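Local coordinates for copper-containing nitrite reductase (Thermus scotoductus, PDB 6HBE), which probably reduces nitrite to nitric oxide with electrons from cytochrome c, working as a copper-containing homotrimer in denitrification, at residues S45-V57 with I289-K301. Residues are numbered along the deposited sequence; the frame is centred on the assembly and turned at random.
Sequences SFNDMSPGPMLVV and IPEVRAEGVPGVK
In the first cupredoxin domain of this nitrite reductase, the loop joining strands 39-46 and 55-58 starts with a type I' turn, Phe46 to Met49, and is flanked by the irregular linker 289-301, which runs alongside it in the opposite direction and leads from strand 277-282 back to strand 309-311 at the edge of the first domain's sheet. Backbone bonds tie the two segments together. Gly299 N donates to Asp48 O (2.9 Å), and Gly296 N gives Pro51 O an almost straight bond of 2.9 Å on a lone pair. Glycine suits position 296, because a side chain there would run into Ser50 O; Pro51, after a cis peptide, lays its CG 3.5 Å from Ala294 O. Three waters also bridge the segments, one of them linking Ser50 N to Val297 O. Asp48 OD1 reaches Val300 O through another water, while Ser31 also bonds this carboxylate oxygen. Farther along, Glu295 extends beyond CG to bring OE2 within 2.9 Å of Met54 N, using its anti lone pair. Arg293 forms a side-on salt bridge with the same carboxylate, NE bonding OE1 and NH2 bonding OE2 at 2.8 Å, both from above the carboxylate plane. The two donors on OE2 probably favour the ionised acid. Met54 suits its place by being long and flexible: CG lies anti to the backbone N (chi1 -180°), and a bend at chi3 folds the methyl over one guanidinium face of Arg293, with Met54 CE 3.9 Å from Arg293 NH1. Met54 SD, also beside the Ala294 methyl, accepts a weak hydrogen bond from Ala294 N at 3.6 Å.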
loop_
_atom_site.group_PDB
_atom_site.type_symbol
_atom_site.label_atom_id
_atom_site.label_comp_id
_atom_site.label_asym_id
_atom_site.label_seq_id
_atom_site.Cartn_x
_atom_site.Cartn_y
_atom_site.Cartn_z
ATOM N N SER C 45 7.585 5.348 24.045
ATOM C CA SER C 45 6.212 5.370 24.574
ATOM C C SER C 45 5.864 6.662 25.315
ATOM O O SER C 45 6.747 7.523 25.569
ATOM C CB SER C 45 5.990 4.192 25.527
ATOM O OG SER C 45 6.674 4.391 26.748
ATOM N N PHE C 46 4.581 6.798 25.616
ATOM C CA PHE C 46 4.106 7.606 26.731
ATOM C C PHE C 46 3.712 6.639 27.862
ATOM O O PHE C 46 2.892 5.727 27.665
ATOM C CB PHE C 46 2.931 8.471 26.355
ATOM C CG PHE C 46 3.269 9.547 25.353
ATOM C CD1 PHE C 46 3.998 10.654 25.734
ATOM C CD2 PHE C 46 2.910 9.411 24.015
ATOM C CE1 PHE C 46 4.331 11.631 24.820
ATOM C CE2 PHE C 46 3.229 10.386 23.096
ATOM C CZ PHE C 46 3.945 11.500 23.497
ATOM N N ASN C 47 4.336 6.821 29.027
ATOM C CA ASN C 47 4.012 6.070 30.245
ATOM C C ASN C 47 4.196 4.559 30.168
ATOM O O ASN C 47 3.476 3.805 30.828
ATOM C CB ASN C 47 2.598 6.386 30.704
ATOM C CG ASN C 47 2.352 7.874 30.888
ATOM O OD1 ASN C 47 2.540 8.702 29.969
ATOM N ND2 ASN C 47 1.901 8.232 32.065
ATOM N N ASP C 48 5.163 4.132 29.362
ATOM C CA ASP C 48 5.579 2.748 29.256
ATOM C C ASP C 48 4.519 1.763 28.667
ATOM O O ASP C 48 4.547 0.567 28.972
ATOM C CB ASP C 48 6.072 2.295 30.631
ATOM C CG ASP C 48 7.200 1.266 30.567
ATOM O OD1 ASP C 48 8.145 1.387 29.736
ATOM O OD2 ASP C 48 7.157 0.345 31.417
ATOM N N MET C 49 3.595 2.288 27.852
ATOM C CA MET C 49 2.567 1.494 27.139
ATOM C C MET C 49 2.439 2.007 25.696
ATOM O O MET C 49 2.587 3.203 25.474
ATOM C CB MET C 49 1.201 1.599 27.829
ATOM C CG MET C 49 0.890 2.938 28.480
ATOM S SD MET C 49 -0.650 2.986 29.437
ATOM C CE MET C 49 -0.599 1.370 30.207
ATOM N N SER C 50 2.158 1.112 24.739
ATOM C CA SER C 50 1.835 1.510 23.348
ATOM C C SER C 50 0.648 0.651 22.847
ATOM O O SER C 50 0.814 -0.553 22.689
ATOM C CB SER C 50 3.037 1.320 22.429
ATOM O OG SER C 50 2.720 1.759 21.103
ATOM N N PRO C 51 -0.533 1.228 22.630
ATOM C CA PRO C 51 -0.808 2.670 22.754
ATOM C C PRO C 51 -0.748 3.199 24.179
ATOM O O PRO C 51 -0.885 2.432 25.160
ATOM C CB PRO C 51 -2.232 2.809 22.228
ATOM C CG PRO C 51 -2.824 1.440 22.255
ATOM C CD PRO C 51 -1.670 0.493 22.059
ATOM N N GLY C 52 -0.533 4.508 24.290
ATOM C CA GLY C 52 -0.382 5.157 25.580
ATOM C C GLY C 52 -1.687 5.331 26.374
ATOM O O GLY C 52 -2.733 4.816 25.966
ATOM N N PRO C 53 -1.629 6.046 27.504
ATOM C CA PRO C 53 -2.803 6.327 28.325
ATOM C C PRO C 53 -3.965 6.880 27.527
ATOM O O PRO C 53 -3.760 7.754 26.709
ATOM C CB PRO C 53 -2.280 7.400 29.310
ATOM C CG PRO C 53 -0.857 7.019 29.477
ATOM C CD PRO C 53 -0.431 6.702 28.066
ATOM N N MET C 54 -5.152 6.350 27.747
ATOM C CA MET C 54 -6.363 6.830 27.086
ATOM C C MET C 54 -6.980 7.923 27.922
ATOM O O MET C 54 -7.219 7.704 29.120
ATOM C CB MET C 54 -7.373 5.674 26.902
ATOM C CG MET C 54 -8.664 6.109 26.207
ATOM S SD MET C 54 -9.891 4.779 26.024
ATOM C CE MET C 54 -10.575 4.711 27.684
ATOM N N LEU C 55 -7.273 9.076 27.299
ATOM C CA LEU C 55 -7.873 10.237 27.966
ATOM C C LEU C 55 -9.298 10.411 27.520
ATOM O O LEU C 55 -9.577 10.337 26.323
ATOM C CB LEU C 55 -7.075 11.510 27.632
ATOM C CG LEU C 55 -5.555 11.374 27.516
ATOM C CD1 LEU C 55 -4.912 12.726 27.156
ATOM C CD2 LEU C 55 -4.916 10.788 28.765
ATOM N N VAL C 56 -10.228 10.607 28.461
ATOM C CA VAL C 56 -11.635 10.818 28.132
ATOM C C VAL C 56 -12.138 12.059 28.865
ATOM O O VAL C 56 -12.003 12.152 30.090
ATOM C CB VAL C 56 -12.510 9.608 28.545
ATOM C CG1 VAL C 56 -13.978 9.863 28.220
ATOM C CG2 VAL C 56 -12.019 8.338 27.865
ATOM N N VAL C 57 -12.718 12.988 28.112
ATOM C CA VAL C 57 -13.305 14.213 28.641
ATOM C C VAL C 57 -14.660 14.439 28.012
ATOM O O VAL C 57 -15.076 13.686 27.112
ATOM C CB VAL C 57 -12.389 15.448 28.427
ATOM C CG1 VAL C 57 -10.979 15.165 28.944
ATOM C CG2 VAL C 57 -12.356 15.883 26.957
ATOM N N ILE C 289 -18.135 -6.815 32.414
ATOM C CA ILE C 289 -16.732 -6.531 32.710
ATOM C C ILE C 289 -16.465 -5.035 32.665
ATOM O O ILE C 289 -17.295 -4.270 32.153
ATOM C CB ILE C 289 -15.774 -7.277 31.777
ATOM C CG1 ILE C 289 -15.946 -6.836 30.299
ATOM C CG2 ILE C 289 -15.952 -8.775 31.968
ATOM C CD1 ILE C 289 -14.643 -6.957 29.524
ATOM N N PRO C 290 -15.319 -4.608 33.207
ATOM C CA PRO C 290 -14.970 -3.188 33.042
ATOM C C PRO C 290 -14.695 -2.828 31.564
ATOM O O PRO C 290 -14.289 -3.700 30.779
ATOM C CB PRO C 290 -13.685 -3.035 33.862
ATOM C CG PRO C 290 -13.514 -4.305 34.633
ATOM C CD PRO C 290 -14.258 -5.364 33.910
ATOM N N GLU C 291 -14.929 -1.568 31.213
ATOM C CA GLU C 291 -14.723 -1.083 29.844
ATOM C C GLU C 291 -13.343 -1.431 29.281
ATOM O O GLU C 291 -12.328 -1.418 29.988
ATOM C CB GLU C 291 -15.009 0.412 29.741
ATOM C CG GLU C 291 -14.062 1.299 30.511
ATOM C CD GLU C 291 -14.344 2.787 30.347
ATOM O OE1 GLU C 291 -15.495 3.165 30.056
ATOM O OE2 GLU C 291 -13.380 3.565 30.500
ATOM N N VAL C 292 -13.307 -1.725 27.991
ATOM C CA VAL C 292 -12.061 -2.091 27.304
ATOM C C VAL C 292 -11.390 -0.770 26.925
ATOM O O VAL C 292 -11.940 -0.009 26.121
ATOM C CB VAL C 292 -12.333 -2.970 26.074
ATOM C CG1 VAL C 292 -11.046 -3.238 25.272
ATOM C CG2 VAL C 292 -12.932 -4.300 26.526
ATOM N N ARG C 293 -10.256 -0.485 27.556
ATOM C CA ARG C 293 -9.488 0.748 27.318
ATOM C C ARG C 293 -8.492 0.575 26.139
ATOM O O ARG C 293 -7.871 -0.510 25.944
ATOM C CB ARG C 293 -8.714 1.145 28.593
ATOM C CG ARG C 293 -9.583 1.323 29.843
ATOM C CD ARG C 293 -8.757 1.517 31.115
ATOM N NE ARG C 293 -8.011 2.766 31.044
ATOM C CZ ARG C 293 -8.512 3.994 31.170
ATOM N NH1 ARG C 293 -9.779 4.208 31.483
ATOM N NH2 ARG C 293 -7.691 5.036 31.029
ATOM N N ALA C 294 -8.237 1.672 25.438
ATOM C CA ALA C 294 -7.368 1.639 24.256
ATOM C C ALA C 294 -5.926 1.872 24.661
ATOM O O ALA C 294 -5.315 2.881 24.262
ATOM C CB ALA C 294 -7.826 2.656 23.252
ATOM N N GLU C 295 -5.366 0.895 25.389
ATOM C CA GLU C 295 -4.068 1.020 26.066
ATOM C C GLU C 295 -3.331 -0.289 25.917
ATOM O O GLU C 295 -3.936 -1.377 26.040
ATOM C CB GLU C 295 -4.251 1.336 27.565
ATOM C CG GLU C 295 -4.848 2.710 27.848
ATOM C CD GLU C 295 -5.191 2.992 29.309
ATOM O OE1 GLU C 295 -5.320 2.041 30.122
ATOM O OE2 GLU C 295 -5.443 4.192 29.643
ATOM N N GLY C 296 -2.050 -0.197 25.624
ATOM C CA GLY C 296 -1.161 -1.367 25.547
ATOM C C GLY C 296 -0.918 -2.028 26.902
ATOM O O GLY C 296 -1.218 -1.456 27.941
ATOM N N VAL C 297 -0.340 -3.225 26.870
ATOM C CA VAL C 297 0.123 -3.918 28.074
ATOM C C VAL C 297 1.396 -3.184 28.548
ATOM O O VAL C 297 2.271 -2.890 27.713
ATOM C CB VAL C 297 0.519 -5.382 27.777
ATOM C CG1 VAL C 297 1.009 -6.088 29.048
ATOM C CG2 VAL C 297 -0.648 -6.159 27.150
ATOM N N PRO C 298 1.534 -2.908 29.863
ATOM C CA PRO C 298 2.772 -2.236 30.323
ATOM C C PRO C 298 4.051 -2.951 29.887
ATOM O O PRO C 298 4.060 -4.171 29.793
ATOM C CB PRO C 298 2.632 -2.278 31.854
ATOM C CG PRO C 298 1.154 -2.242 32.062
ATOM C CD PRO C 298 0.625 -3.169 30.997
ATOM N N GLY C 299 5.112 -2.190 29.616
ATOM C CA GLY C 299 6.356 -2.751 29.086
ATOM C C GLY C 299 7.226 -3.493 30.079
ATOM O O GLY C 299 6.927 -3.529 31.268
ATOM N N VAL C 300 8.322 -4.056 29.578
ATOM C CA VAL C 300 9.306 -4.741 30.417
ATOM C C VAL C 300 10.614 -3.951 30.516
ATOM O O VAL C 300 10.848 -3.026 29.752
ATOM C CB VAL C 300 9.602 -6.169 29.899
ATOM C CG1 VAL C 300 8.341 -7.023 29.967
ATOM C CG2 VAL C 300 10.175 -6.157 28.488
ATOM N N LYS C 301 11.496 -4.358 31.430
ATOM C CA LYS C 301 12.806 -3.697 31.588
ATOM C C LYS C 301 13.951 -4.461 30.980
ATOM O O LYS C 301 14.889 -3.859 30.454
ATOM C CB LYS C 301 13.074 -3.427 33.065
ATOM C CG LYS C 301 12.014 -2.529 33.688
ATOM C CD LYS C 301 12.335 -1.031 33.584
ATOM C CE LYS C 301 12.312 -0.460 32.180
ATOM N NZ LYS C 301 12.170 1.020 32.211
HETATM O O HOH W 1 9.723 -0.674 28.914
HETATM O O HOH W 2 2.341 -1.686 25.386
HETATM O O HOH W 3 -4.740 5.634 24.259
#